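Local structure of cpftsy (Physcomitrella patens, 4AK9) at residues Leu241-Thr246 against Ala253-Phe258; Phe267-Leu272 against Val282-Glu287. The protein probably serves as the chloroplast signal recognition particle receptor, a SIMIBI-class GTPase that helps deliver proteins to the thylakoid membrane. All blocks are in the same frame, centred on the assembly; numbering follows the deposited sequence.

Contact 1 (Leu241-Thr246 against Ala253-Phe258)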
loop_
_atom_site.group_PDB
_atom_site.type_symbol
_atom_site.label_atom_id
_atom_site.label_comp_id
_atom_site.label_asym_id
_atom_site.label_seq_id
_atom_site.Cartn_x
_atom_site.Cartn_y
_atom_site.Cartn_z
ATOM N N LEU A 241 -3.211 -14.431 14.087
ATOM C CA LEU A 241 -3.011 -14.368 12.643
ATOM C C LEU A 241 -1.654 -13.700 12.283
ATOM O O LEU A 241 -1.375 -12.546 12.669
ATOM C CB LEU A 241 -4.195 -13.606 12.000
ATOM C CG LEU A 241 -4.044 -13.324 10.510
ATOM C CD1 LEU A 241 -4.012 -14.615 9.691
ATOM C CD2 LEU A 241 -5.172 -12.422 10.001
ATOM N N VAL A 242 -0.824 -14.429 11.552
ATOM C CA VAL A 242 0.513 -13.950 11.229
ATOM C C VAL A 242 0.427 -13.295 9.859
ATOM O O VAL A 242 -0.045 -13.906 8.902
ATOM C CB VAL A 242 1.545 -15.106 11.172
ATOM C CG1 VAL A 242 2.941 -14.524 10.808
ATOM C CG2 VAL A 242 1.607 -15.841 12.487
ATOM N N LEU A 243 0.819 -12.025 9.783
ATOM C CA LEU A 243 0.740 -11.260 8.522
ATOM C C LEU A 243 2.105 -10.684 8.155
ATOM O O LEU A 243 2.811 -10.173 9.021
ATOM C CB LEU A 243 -0.236 -10.103 8.701
ATOM C CG LEU A 243 -1.657 -10.543 9.086
ATOM C CD1 LEU A 243 -2.396 -9.363 9.609
ATOM C CD2 LEU A 243 -2.320 -11.123 7.832
ATOM N N ASP A 244 2.461 -10.761 6.882
ATOM C CA ASP A 244 3.749 -10.247 6.385
ATOM C C ASP A 244 3.727 -8.715 6.211
ATOM O O ASP A 244 3.110 -8.181 5.268
ATOM C CB ASP A 244 4.051 -10.922 5.046
ATOM C CG ASP A 244 5.440 -10.613 4.519
ATOM O OD1 ASP A 244 6.012 -9.549 4.886
ATOM O OD2 ASP A 244 5.974 -11.447 3.731
ATOM N N GLY A 245 4.439 -8.024 7.103
ATOM C CA GLY A 245 4.504 -6.568 7.132
ATOM C C GLY A 245 5.018 -5.958 5.835
ATOM O O GLY A 245 4.713 -4.797 5.511
ATOM N N THR A 246 5.749 -6.727 5.037
ATOM C CA THR A 246 6.264 -6.147 3.789
ATOM C C THR A 246 5.191 -5.993 2.720
ATOM O O THR A 246 5.393 -5.279 1.749
ATOM C CB THR A 246 7.466 -6.898 3.204
ATOM O OG1 THR A 246 7.068 -8.218 2.802
ATOM C CG2 THR A 246 8.617 -6.955 4.219
ATOM N N ALA A 253 -6.611 -7.559 3.108
ATOM C CA ALA A 253 -7.483 -8.488 2.369
ATOM C C ALA A 253 -7.467 -9.884 3.001
ATOM O O ALA A 253 -8.522 -10.442 3.351
ATOM C CB ALA A 253 -7.095 -8.549 0.881
ATOM N N GLN A 254 -6.275 -10.429 3.210
ATOM C CA GLN A 254 -6.189 -11.758 3.811
ATOM C C GLN A 254 -6.592 -11.720 5.302
ATOM O O GLN A 254 -7.108 -12.710 5.832
ATOM C CB GLN A 254 -4.797 -12.378 3.589
ATOM C CG GLN A 254 -3.719 -11.684 4.341
ATOM C CD GLN A 254 -2.348 -12.134 3.917
ATOM O OE1 GLN A 254 -1.657 -12.808 4.677
ATOM N NE2 GLN A 254 -1.932 -11.754 2.695
ATOM N N ALA A 255 -6.418 -10.584 5.979
ATOM C CA ALA A 255 -6.847 -10.495 7.379
ATOM C C ALA A 255 -8.367 -10.560 7.536
ATOM O O ALA A 255 -8.906 -11.209 8.454
ATOM C CB ALA A 255 -6.308 -9.259 8.034
ATOM N N ARG A 256 -9.072 -9.866 6.647
ATOM C CA ARG A 256 -10.529 -9.931 6.645
ATOM C C ARG A 256 -11.015 -11.347 6.349
ATOM O O ARG A 256 -11.935 -11.836 7.007
ATOM C CB ARG A 256 -11.085 -8.987 5.585
ATOM C CG ARG A 256 -10.872 -7.540 5.957
ATOM C CD ARG A 256 -11.606 -6.589 5.008
ATOM N NE ARG A 256 -11.768 -5.298 5.662
ATOM C CZ ARG A 256 -11.041 -4.219 5.395
ATOM N NH1 ARG A 256 -10.110 -4.251 4.439
ATOM N NH2 ARG A 256 -11.273 -3.100 6.071
ATOM N N GLU A 257 -10.382 -11.992 5.378
ATOM C CA GLU A 257 -10.766 -13.341 4.969
ATOM C C GLU A 257 -10.568 -14.330 6.103
ATOM O O GLU A 257 -11.480 -15.116 6.407
ATOM C CB GLU A 257 -9.975 -13.782 3.736
ATOM C CG GLU A 257 -10.380 -13.038 2.465
ATOM C CD GLU A 257 -9.406 -13.250 1.297
ATOM O OE1 GLU A 257 -8.938 -14.406 1.114
ATOM O OE2 GLU A 257 -9.130 -12.263 0.561
ATOM N N PHE A 258 -9.399 -14.301 6.742
ATOM C CA PHE A 258 -9.170 -15.232 7.853
ATOM C C PHE A 258 -10.126 -15.016 9.013
ATOM O O PHE A 258 -10.587 -15.967 9.647
ATOM C CB PHE A 258 -7.695 -15.216 8.332
ATOM C CG PHE A 258 -6.813 -16.172 7.593
ATOM C CD1 PHE A 258 -6.293 -15.843 6.339
ATOM C CD2 PHE A 258 -6.545 -17.433 8.112
ATOM C CE1 PHE A 258 -5.496 -16.732 5.631
ATOM C CE2 PHE A 258 -5.745 -18.330 7.401
ATOM C CZ PHE A 258 -5.221 -17.985 6.160
HETATM O O HOH W 1 -1.851 -14.330 6.555
HETATM O O HOH W 2 1.081 -12.268 5.058
#
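Leu241 meets the helix with both of its methyl groups, one for each of two partners a turn of helix apart. CD1 lies over one face of the Phe258 ring, 4.2 Å from the ring centroid and 27° off its normal, a CH-pi contact in which the two side chains cross at about a right angle. CD2 rests against the helix backbone, 3.7 Å from Ala255 CA. The leucine's CG stands anti to the backbone N (chi1 173°), which carries the fork out from the strand toward the helix. A valine here, one carbon shorter, would probably leave one face of the Phe258 ring and the flank of Ala255 less well covered. Two residues on, Leu243 continues the apolar seam: its CD1 faces Ala255 CB at 4.2 Å, while its CD2 slides past the side chain of Gln254, 3.6 Å from OE1.

Buried Gln254 OE1 makes no direct bond across the contact; instead a water donates to it at 2.8 Å and accepts from Asp244 N. A second water donates to Val242 O. Just beyond, Asp244 OD1 takes Thr246 N at 2.8 Å in an Asx turn and also Thr246 OG1, both from the same face of the carboxylate, while OD2 forms a salt bridge with Lys271.

The short segments 241-244 and 253-258 run nearly antiparallel, at 166°; they belong to strand 238-244 and helix 251-261, which open a beta-alpha-beta unit of the GTPase domain. In the sheet the strand runs between 117-123 and 266-270, with Leu241 touching Val122 and Phe267.

Contact 2 (Phe267-Leu272 against Val282-Glu287)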
loop_
_atom_site.group_PDB
_atom_site.type_symbol
_atom_site.label_atom_id
_atom_site.label_comp_id
_atom_site.label_asym_id
_atom_site.label_seq_id
_atom_site.Cartn_x
_atom_site.Cartn_y
_atom_site.Cartn_z
ATOM N N PHE A 267 -3.170 -10.049 16.075
ATOM C CA PHE A 267 -2.277 -10.166 14.920
ATOM C C PHE A 267 -0.808 -10.220 15.352
ATOM O O PHE A 267 -0.416 -9.634 16.366
ATOM C CB PHE A 267 -2.432 -8.948 14.005
ATOM C CG PHE A 267 -3.842 -8.680 13.579
ATOM C CD1 PHE A 267 -4.533 -9.581 12.802
ATOM C CD2 PHE A 267 -4.461 -7.473 13.931
ATOM C CE1 PHE A 267 -5.837 -9.325 12.401
ATOM C CE2 PHE A 267 -5.784 -7.201 13.522
ATOM C CZ PHE A 267 -6.460 -8.121 12.741
ATOM N N ILE A 268 -0.022 -10.899 14.538
ATOM C CA ILE A 268 1.433 -10.834 14.564
ATOM C C ILE A 268 1.929 -10.369 13.212
ATOM O O ILE A 268 1.709 -11.023 12.172
ATOM C CB ILE A 268 2.037 -12.214 14.926
ATOM C CG1 ILE A 268 1.545 -12.607 16.322
ATOM C CG2 ILE A 268 3.644 -12.158 14.832
ATOM C CD1 ILE A 268 1.885 -14.078 16.674
ATOM N N LEU A 269 2.569 -9.198 13.206
ATOM C CA LEU A 269 3.038 -8.595 11.952
ATOM C C LEU A 269 4.542 -8.783 11.862
ATOM O O LEU A 269 5.270 -8.257 12.702
ATOM C CB LEU A 269 2.699 -7.092 11.906
ATOM C CG LEU A 269 1.306 -6.817 11.283
ATOM C CD1 LEU A 269 0.154 -7.470 12.071
ATOM C CD2 LEU A 269 1.050 -5.324 11.150
ATOM N N THR A 270 4.971 -9.572 10.895
ATOM C CA THR A 270 6.385 -9.939 10.765
ATOM C C THR A 270 7.125 -9.068 9.735
ATOM O O THR A 270 6.493 -8.352 8.935
ATOM C CB THR A 270 6.527 -11.400 10.291
ATOM O OG1 THR A 270 5.899 -11.532 9.015
ATOM C CG2 THR A 270 5.883 -12.375 11.273
ATOM N N LYS A 271 8.453 -9.175 9.748
ATOM C CA LYS A 271 9.326 -8.604 8.714
ATOM C C LYS A 271 9.210 -7.092 8.580
ATOM O O LYS A 271 9.404 -6.534 7.494
ATOM C CB LYS A 271 9.037 -9.264 7.381
ATOM C CG LYS A 271 9.310 -10.775 7.413
ATOM C CD LYS A 271 8.728 -11.470 6.190
ATOM C CE LYS A 271 9.400 -11.002 4.897
ATOM N NZ LYS A 271 8.846 -11.671 3.670
ATOM N N LEU A 272 8.928 -6.421 9.680
ATOM C CA LEU A 272 8.710 -4.985 9.615
ATOM C C LEU A 272 10.009 -4.195 9.416
ATOM O O LEU A 272 9.991 -3.039 8.983
ATOM C CB LEU A 272 7.947 -4.505 10.841
ATOM C CG LEU A 272 6.463 -4.921 10.816
ATOM C CD1 LEU A 272 5.810 -4.706 12.177
ATOM C CD2 LEU A 272 5.695 -4.127 9.734
ATOM N N VAL A 282 -1.030 0.522 12.261
ATOM C CA VAL A 282 -2.129 1.371 12.699
ATOM C C VAL A 282 -3.386 1.081 11.905
ATOM O O VAL A 282 -4.478 0.943 12.456
ATOM C CB VAL A 282 -1.725 2.873 12.564
ATOM C CG1 VAL A 282 -2.863 3.779 13.111
ATOM C CG2 VAL A 282 -0.424 3.099 13.305
ATOM N N SER A 283 -3.225 0.932 10.604
ATOM C CA SER A 283 -4.361 0.677 9.730
ATOM C C SER A 283 -5.075 -0.617 10.067
ATOM O O SER A 283 -6.309 -0.679 10.034
ATOM C CB SER A 283 -3.894 0.627 8.285
ATOM O OG SER A 283 -3.293 1.887 7.921
ATOM N N VAL A 284 -4.309 -1.667 10.360
ATOM C CA VAL A 284 -4.950 -2.949 10.681
ATOM C C VAL A 284 -5.715 -2.881 12.006
ATOM O O VAL A 284 -6.836 -3.382 12.113
ATOM C CB VAL A 284 -3.964 -4.177 10.574
ATOM C CG1 VAL A 284 -3.092 -4.294 11.781
ATOM C CG2 VAL A 284 -4.765 -5.474 10.457
ATOM N N VAL A 285 -5.158 -2.214 13.001
ATOM C CA VAL A 285 -5.851 -2.084 14.291
ATOM C C VAL A 285 -7.109 -1.233 14.111
ATOM O O VAL A 285 -8.185 -1.596 14.583
ATOM C CB VAL A 285 -4.929 -1.486 15.354
ATOM C CG1 VAL A 285 -5.736 -1.172 16.659
ATOM C CG2 VAL A 285 -3.789 -2.463 15.649
ATOM N N ASP A 286 -6.965 -0.117 13.397
ATOM C CA ASP A 286 -8.078 0.791 13.114
ATOM C C ASP A 286 -9.215 0.123 12.336
ATOM O O ASP A 286 -10.400 0.212 12.720
ATOM C CB ASP A 286 -7.568 2.026 12.364
ATOM C CG ASP A 286 -8.681 3.028 12.071
ATOM O OD1 ASP A 286 -9.567 3.216 12.948
ATOM O OD2 ASP A 286 -8.695 3.598 10.949
ATOM N N GLU A 287 -8.885 -0.575 11.253
ATOM C CA GLU A 287 -9.897 -1.161 10.400
ATOM C C GLU A 287 -10.522 -2.413 10.969
ATOM O O GLU A 287 -11.721 -2.636 10.751
ATOM C CB GLU A 287 -9.325 -1.486 9.006
ATOM C CG GLU A 287 -8.982 -0.241 8.144
ATOM C CD GLU A 287 -10.229 0.460 7.607
ATOM O OE1 GLU A 287 -11.204 -0.246 7.235
ATOM O OE2 GLU A 287 -10.250 1.717 7.573
#
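The ring of Phe267 and the forked side chain of Val284 slide past each other in opposite directions, so that the valine meets the flat of the ring. Val284 CG2 sits 3.6 Å above the ring plane, displaced toward the rim; its distance to the ring centroid is 4.0 Å, at 24° off the normal. This is a CH-pi contact, nearest at Phe267 CE2, 3.7 Å from that methyl.

The other branch of the valine looks toward a different neighbour. With CG2 anti to the backbone N, CG1 falls between the N and the carbonyl carbon (chi1 80°), and from there it approaches Leu269 CD2 at 4.3 Å, while also nearing Phe267 CD2. One branched residue on the helix thus faces two strand residues spaced i, i+2, whose side chains emerge on the same side of the sheet. No hydrogen bond crosses between these two segments, where apolar side chains make the contact.

Val284 also touches Val292, and Phe267 touches Leu288 and Ile290, which extends the apolar layer around the end of the helix. Farther round helix 280-288, Ser283 OG hydrogen-bonds to Gly62 N and Asp60 O, and Asp286 forms a salt bridge with Lys68 and a hydrogen bond with Thr65, tying the helix to the N-terminal helical region. Strand 266-270, this helix and strand 292-296 form a beta-alpha-beta unit, with 266-270 lying between 238-244 and 292-296 in the sheet.

In the fold
Both contacts are buried in the GTPase domain and show how successive beta-alpha-beta units share a sheet: strand 266-270 closes the unit of contact 1 and opens that of contact 2. Their strands are neighbours, probably joined by backbone hydrogen bonds from Leu243 N to Ile268 O and from Gly245 N to Thr270 O. Each pairs a methyl with a phenylalanine face, but the roles are reversed, the ring being on the helix in contact 1 and on the strand in contact 2. Contact 1 adds waters and a polar turn, and its edge meets the second subunit; contact 2 is wholly apolar. Between the two helices, Arg256 and Glu287 form a salt bridge.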